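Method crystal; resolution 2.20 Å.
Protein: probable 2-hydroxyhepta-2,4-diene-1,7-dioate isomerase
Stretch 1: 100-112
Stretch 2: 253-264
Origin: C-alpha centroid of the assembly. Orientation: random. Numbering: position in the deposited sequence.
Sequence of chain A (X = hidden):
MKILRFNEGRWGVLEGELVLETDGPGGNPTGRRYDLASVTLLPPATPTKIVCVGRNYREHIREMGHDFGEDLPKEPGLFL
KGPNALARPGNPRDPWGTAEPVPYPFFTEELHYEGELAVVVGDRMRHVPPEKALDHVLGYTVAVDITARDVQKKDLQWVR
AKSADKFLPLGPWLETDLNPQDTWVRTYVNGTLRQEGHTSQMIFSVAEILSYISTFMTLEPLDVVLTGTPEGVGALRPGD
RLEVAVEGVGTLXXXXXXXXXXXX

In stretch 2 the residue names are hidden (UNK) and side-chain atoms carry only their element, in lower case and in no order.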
# COMPACT_ATOMS: atom_id res chain seq x y z
N GLU A 100 -21.01 4.17 -0.62
CA GLU A 100 -20.30 4.51 -1.85
C GLU A 100 -20.38 3.29 -2.75
O GLU A 100 -19.92 2.21 -2.38
CB GLU A 100 -18.85 4.87 -1.54
CG GLU A 100 -18.00 5.09 -2.78
CD GLU A 100 -16.68 5.77 -2.46
OE1 GLU A 100 -16.16 5.59 -1.34
OE2 GLU A 100 -16.15 6.49 -3.35
N PRO A 101 -20.95 3.45 -3.95
CA PRO A 101 -21.06 2.31 -4.87
C PRO A 101 -19.71 1.81 -5.36
O PRO A 101 -18.77 2.58 -5.55
CB PRO A 101 -21.90 2.87 -6.03
CG PRO A 101 -22.65 4.02 -5.41
CD PRO A 101 -21.60 4.64 -4.52
N VAL A 102 -19.62 0.49 -5.54
CA VAL A 102 -18.42 -0.12 -6.08
C VAL A 102 -18.77 -0.31 -7.55
O VAL A 102 -19.66 -1.09 -7.89
CB VAL A 102 -18.15 -1.51 -5.46
CG1 VAL A 102 -16.96 -2.16 -6.15
CG2 VAL A 102 -17.91 -1.39 -3.97
N PRO A 103 -18.11 0.44 -8.45
CA PRO A 103 -18.41 0.30 -9.87
C PRO A 103 -18.05 -1.09 -10.39
O PRO A 103 -16.99 -1.61 -10.07
CB PRO A 103 -17.54 1.37 -10.52
CG PRO A 103 -17.36 2.39 -9.44
CD PRO A 103 -17.15 1.53 -8.22
N TYR A 104 -18.94 -1.71 -11.16
CA TYR A 104 -18.61 -3.02 -11.73
C TYR A 104 -17.64 -2.63 -12.85
O TYR A 104 -18.04 -2.03 -13.85
CB TYR A 104 -19.85 -3.70 -12.29
CG TYR A 104 -19.61 -5.17 -12.57
CD1 TYR A 104 -18.64 -5.57 -13.48
CD2 TYR A 104 -20.31 -6.15 -11.87
CE1 TYR A 104 -18.37 -6.92 -13.69
CE2 TYR A 104 -20.04 -7.50 -12.07
CZ TYR A 104 -19.07 -7.88 -12.98
OH TYR A 104 -18.78 -9.20 -13.16
N PRO A 105 -16.35 -2.97 -12.70
CA PRO A 105 -15.29 -2.66 -13.66
C PRO A 105 -15.46 -3.15 -15.09
O PRO A 105 -16.12 -4.15 -15.35
CB PRO A 105 -14.04 -3.23 -13.01
CG PRO A 105 -14.39 -3.28 -11.56
CD PRO A 105 -15.80 -3.76 -11.59
N PHE A 106 -14.82 -2.43 -16.00
CA PHE A 106 -14.85 -2.77 -17.41
C PHE A 106 -13.92 -3.94 -17.69
O PHE A 106 -14.21 -4.76 -18.56
CB PHE A 106 -14.43 -1.57 -18.25
CG PHE A 106 -14.25 -1.89 -19.71
CD1 PHE A 106 -15.34 -2.30 -20.48
CD2 PHE A 106 -13.00 -1.81 -20.31
CE1 PHE A 106 -15.18 -2.63 -21.83
CE2 PHE A 106 -12.82 -2.14 -21.66
CZ PHE A 106 -13.91 -2.55 -22.42
N PHE A 107 -12.82 -4.02 -16.95
CA PHE A 107 -11.81 -5.06 -17.15
C PHE A 107 -12.15 -6.47 -16.66
O PHE A 107 -11.37 -7.40 -16.87
CB PHE A 107 -10.47 -4.62 -16.53
CG PHE A 107 -10.49 -4.53 -15.02
CD1 PHE A 107 -10.37 -5.67 -14.23
CD2 PHE A 107 -10.62 -3.29 -14.38
CE1 PHE A 107 -10.39 -5.59 -12.84
CE2 PHE A 107 -10.64 -3.20 -12.99
CZ PHE A 107 -10.52 -4.36 -12.22
N THR A 108 -13.29 -6.63 -16.02
CA THR A 108 -13.66 -7.95 -15.52
C THR A 108 -15.10 -8.32 -15.81
O THR A 108 -15.93 -7.46 -16.13
CB THR A 108 -13.45 -8.05 -13.98
OG1 THR A 108 -13.66 -9.40 -13.54
CG2 THR A 108 -14.43 -7.13 -13.25
N GLU A 109 -15.40 -9.60 -15.70
CA GLU A 109 -16.74 -10.10 -15.90
C GLU A 109 -16.94 -11.19 -14.86
O GLU A 109 -17.84 -12.02 -14.97
CB GLU A 109 -16.90 -10.65 -17.32
CG GLU A 109 -16.79 -9.57 -18.38
CD GLU A 109 -17.12 -10.06 -19.77
OE1 GLU A 109 -16.37 -10.92 -20.29
OE2 GLU A 109 -18.12 -9.58 -20.35
N GLU A 110 -16.10 -11.15 -13.84
CA GLU A 110 -16.14 -12.14 -12.77
C GLU A 110 -15.91 -11.48 -11.41
O GLU A 110 -14.96 -11.81 -10.70
CB GLU A 110 -15.08 -13.21 -13.02
CG GLU A 110 -15.45 -14.58 -12.51
CD GLU A 110 -16.69 -15.13 -13.18
OE1 GLU A 110 -16.67 -15.32 -14.41
OE2 GLU A 110 -17.70 -15.36 -12.46
N LEU A 111 -16.78 -10.54 -11.05
CA LEU A 111 -16.67 -9.83 -9.78
C LEU A 111 -17.34 -10.64 -8.68
O LEU A 111 -18.51 -11.01 -8.80
CB LEU A 111 -17.34 -8.46 -9.88
CG LEU A 111 -16.89 -7.43 -8.84
CD1 LEU A 111 -15.44 -7.02 -9.13
CD2 LEU A 111 -17.80 -6.22 -8.88
N HIS A 112 -16.60 -10.91 -7.60
CA HIS A 112 -17.11 -11.69 -6.48
C HIS A 112 -17.00 -10.97 -5.14
O HIS A 112 -16.13 -10.12 -4.94
CB HIS A 112 -16.36 -13.02 -6.38
CG HIS A 112 -16.71 -14.00 -7.45
ND1 HIS A 112 -16.45 -13.78 -8.78
CD2 HIS A 112 -17.30 -15.22 -7.38
CE1 HIS A 112 -16.85 -14.82 -9.49
NE2 HIS A 112 -17.37 -15.71 -8.66
N UNK A 253 -22.77 -1.91 5.12
CA UNK A 253 -23.69 -1.82 3.99
C UNK A 253 -22.95 -1.27 2.77
O UNK A 253 -22.27 -0.25 2.86
c UNK A 253 -25.56 -0.87 6.73
c UNK A 253 -27.59 -2.70 6.21
c UNK A 253 -26.75 -2.27 5.19
c UNK A 253 -26.40 -1.29 7.76
c UNK A 253 -27.42 -2.20 7.50
c UNK A 253 -25.73 -1.35 5.44
c UNK A 253 -24.85 -0.87 4.33
N UNK A 254 -23.07 -1.95 1.65
CA UNK A 254 -22.43 -1.49 0.43
C UNK A 254 -23.25 -1.97 -0.77
O UNK A 254 -24.20 -2.73 -0.61
c UNK A 254 -20.98 -2.01 0.31
o UNK A 254 -20.34 -1.38 -0.80
c UNK A 254 -20.96 -3.50 0.10
N UNK A 255 -22.89 -1.51 -1.96
CA UNK A 255 -23.62 -1.92 -3.15
C UNK A 255 -22.80 -1.79 -4.42
O UNK A 255 -21.83 -1.02 -4.49
c UNK A 255 -24.29 0.75 -4.84
c UNK A 255 -26.19 1.02 -3.29
c UNK A 255 -24.82 0.42 -3.45
c UNK A 255 -24.91 -1.10 -3.27
N UNK A 256 -23.19 -2.56 -5.43
CA UNK A 256 -22.50 -2.54 -6.70
C UNK A 256 -23.16 -1.57 -7.65
O UNK A 256 -24.38 -1.57 -7.83
c UNK A 256 -22.50 -3.94 -7.32
c UNK A 256 -20.69 -4.70 -5.68
c UNK A 256 -22.07 -4.97 -6.28
c UNK A 256 -21.54 -3.97 -8.52
N UNK A 257 -22.33 -0.72 -8.26
CA UNK A 257 -22.85 0.25 -9.21
C UNK A 257 -22.96 -0.34 -10.61
O UNK A 257 -22.67 -1.52 -10.80
N UNK A 258 -23.37 0.47 -11.60
CA UNK A 258 -23.53 0.06 -13.00
C UNK A 258 -22.19 -0.37 -13.60
O UNK A 258 -21.14 0.08 -13.15
c UNK A 258 -24.05 1.33 -13.68
c UNK A 258 -23.82 1.87 -11.41
c UNK A 258 -24.78 2.04 -12.56
N UNK A 259 -22.23 -1.25 -14.60
CA UNK A 259 -20.99 -1.69 -15.22
C UNK A 259 -20.38 -0.53 -15.97
O UNK A 259 -21.08 0.20 -16.67
c UNK A 259 -21.21 -2.85 -16.19
c UNK A 259 -19.63 -3.94 -17.85
c UNK A 259 -19.94 -3.68 -16.39
c UNK A 259 -18.18 -4.40 -18.04
n UNK A 259 -17.84 -5.62 -17.26
N UNK A 260 -19.07 -0.35 -15.83
CA UNK A 260 -18.38 0.74 -16.51
C UNK A 260 -18.04 0.32 -17.93
O UNK A 260 -18.01 -0.87 -18.25
c UNK A 260 -16.05 2.03 -13.63
c UNK A 260 -17.09 1.09 -15.75
o UNK A 260 -15.01 1.34 -13.66
c UNK A 260 -17.31 1.48 -14.30
o UNK A 260 -16.11 3.15 -13.09
N UNK A 261 -17.79 1.29 -18.80
CA UNK A 261 -17.44 0.99 -20.18
C UNK A 261 -15.99 1.41 -20.41
O UNK A 261 -15.32 1.82 -19.47
o UNK A 261 -20.75 4.32 -20.86
c UNK A 261 -18.41 1.69 -21.14
o UNK A 261 -20.04 3.48 -22.76
c UNK A 261 -19.90 3.69 -21.54
c UNK A 261 -18.66 3.16 -20.85
N UNK A 262 -15.51 1.29 -21.65
CA UNK A 262 -14.14 1.68 -22.01
C UNK A 262 -13.64 2.94 -21.27
O UNK A 262 -14.28 3.98 -21.23
c UNK A 262 -14.02 0.66 -24.35
n UNK A 262 -15.57 -0.77 -25.66
n UNK A 262 -14.90 -2.42 -27.15
n UNK A 262 -13.61 -1.94 -25.30
c UNK A 262 -15.36 -0.09 -24.38
c UNK A 262 -14.10 1.94 -23.52
c UNK A 262 -14.68 -1.70 -26.05
N UNK A 263 -12.44 2.77 -20.66
CA UNK A 263 -11.80 3.79 -19.81
C UNK A 263 -11.79 5.19 -20.41
O UNK A 263 -11.84 6.21 -19.72
c UNK A 263 -10.09 2.11 -20.46
c UNK A 263 -10.35 3.34 -19.60
c UNK A 263 -11.58 1.63 -20.80
N UNK A 264 -11.64 5.21 -21.72
CA UNK A 264 -11.71 6.48 -22.43
C UNK A 264 -11.87 6.22 -23.91
O UNK A 264 -12.42 7.00 -24.66
OXT UNK A 264 -11.47 5.21 -24.45
c UNK A 264 -8.12 6.03 -21.74
c UNK A 264 -5.83 4.76 -20.77
n UNK A 264 -7.70 5.59 -24.01
c UNK A 264 -9.20 6.57 -22.57
c UNK A 264 -8.87 6.28 -23.90
c UNK A 264 -6.07 4.79 -22.13
c UNK A 264 -6.72 5.38 -19.88
c UNK A 264 -7.86 6.00 -20.37
c UNK A 264 -10.43 7.28 -22.11
c UNK A 264 -7.20 5.41 -22.63
O HOH W 1 -19.13 0.96 -0.17
O HOH W 2 -16.38 -6.19 -19.81

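Position 253 carries one carbon followed by a ring of six carbons. That is phenylalanine, and F253 lies out of reach of stretch 1, as part of a strand that begins earlier in the chain.

Position 254 has one carbon bearing an oxygen and a second carbon, the branched pattern of threonine. A water bridges the stretches here, donating to E100 O at 2.7 Å and accepting from T254 OG1 at 2.7 Å, so a small hydroxyl suits the place.

Position 255 has four carbons forked at the second, which is leucine. Its CA-to-CB bond points sideways, but the end of the chain swings nearer, bringing L255 CD1 to 3.4 Å from P101 CB. Its backbone oxygen begins the ladder by accepting from V102: V102 N to L255 O is 2.9 Å.

Position 256 also has four carbons, but forked at the first, with one arm two carbons long: isoleucine. I256 pairs with V102 in a parallel bridge, their side chains on the same face of the sheet. One arm puts CD1 of I256 4.1 Å from V102 CB; the other puts CG2 of I256 4.1 Å from Y104 CB and 4.4 Å from L111 CD2. The fork thus fills a buried apolar pocket in two directions.

Position 257 has no side-chain atoms and is glycine. Its amide donates to V102, with G257 N 2.7 Å from V102 O. An ideal CB on G257 would point toward stretch 1 and lie a tight 3.5 Å from P101 CB.

Position 258 has three carbons closing a ring onto the backbone nitrogen: proline. The CA-to-CB bond of P258 points away, and the residue is exposed, while its carbonyl faces stretch 1 and takes a weak hydrogen bond, Y104 N to P258 O, 3.5 Å. An ideal CB on G257 would also clash with P258 CD at 2.9 Å.

Position 259 shows four carbons in a row ending in nitrogen, a lysine. CG of K259 passes 3.7 Å from Y104 CD1, and the long chain carries NZ of K259 to P105 O at 3.0 Å and, in a weak bond, to T108 O at 2.9 Å.

Position 260 has three carbons, the third carrying two oxygens: glutamate. E260 N donates to Y104 O at 2.8 Å; its CA-to-CB bond points toward stretch 1, and E260 OE2 comes 3.4 Å from P103 CB.

Position 261 repeats that pattern, a second glutamate. The CA-to-CB bond of E261 points away, leaving an exposed carboxylate; its contact comes from the backbone, E261 O 3.7 Å from F106 CB.

Position 262 has three carbons, a nitrogen, then a carbon with two more nitrogens: arginine. R262 CA sits over the F106 ring, 4.0 Å from the centroid. CA-to-CB points away, but the long chain returns, R262 NH1 lying 3.0 Å from F106 CZ, a placement to treat cautiously in a poorly ordered residue.

Position 263 has three carbons closing a ring onto the backbone nitrogen: proline. P263 CD packs 3.8 Å from F106 CD2.

Position 264 has one carbon, then fused five- and six-membered rings holding eight carbons and one nitrogen: tryptophan. W264 ends the chain without touching stretch 1.

The contact works as a short parallel ladder, backed by I256 among V102, Y104 and L111, then extended by the lysine amine on loop carbonyls and by the tail packing around F106.

Stretch 2 253-264: FTLIGPKEERPW
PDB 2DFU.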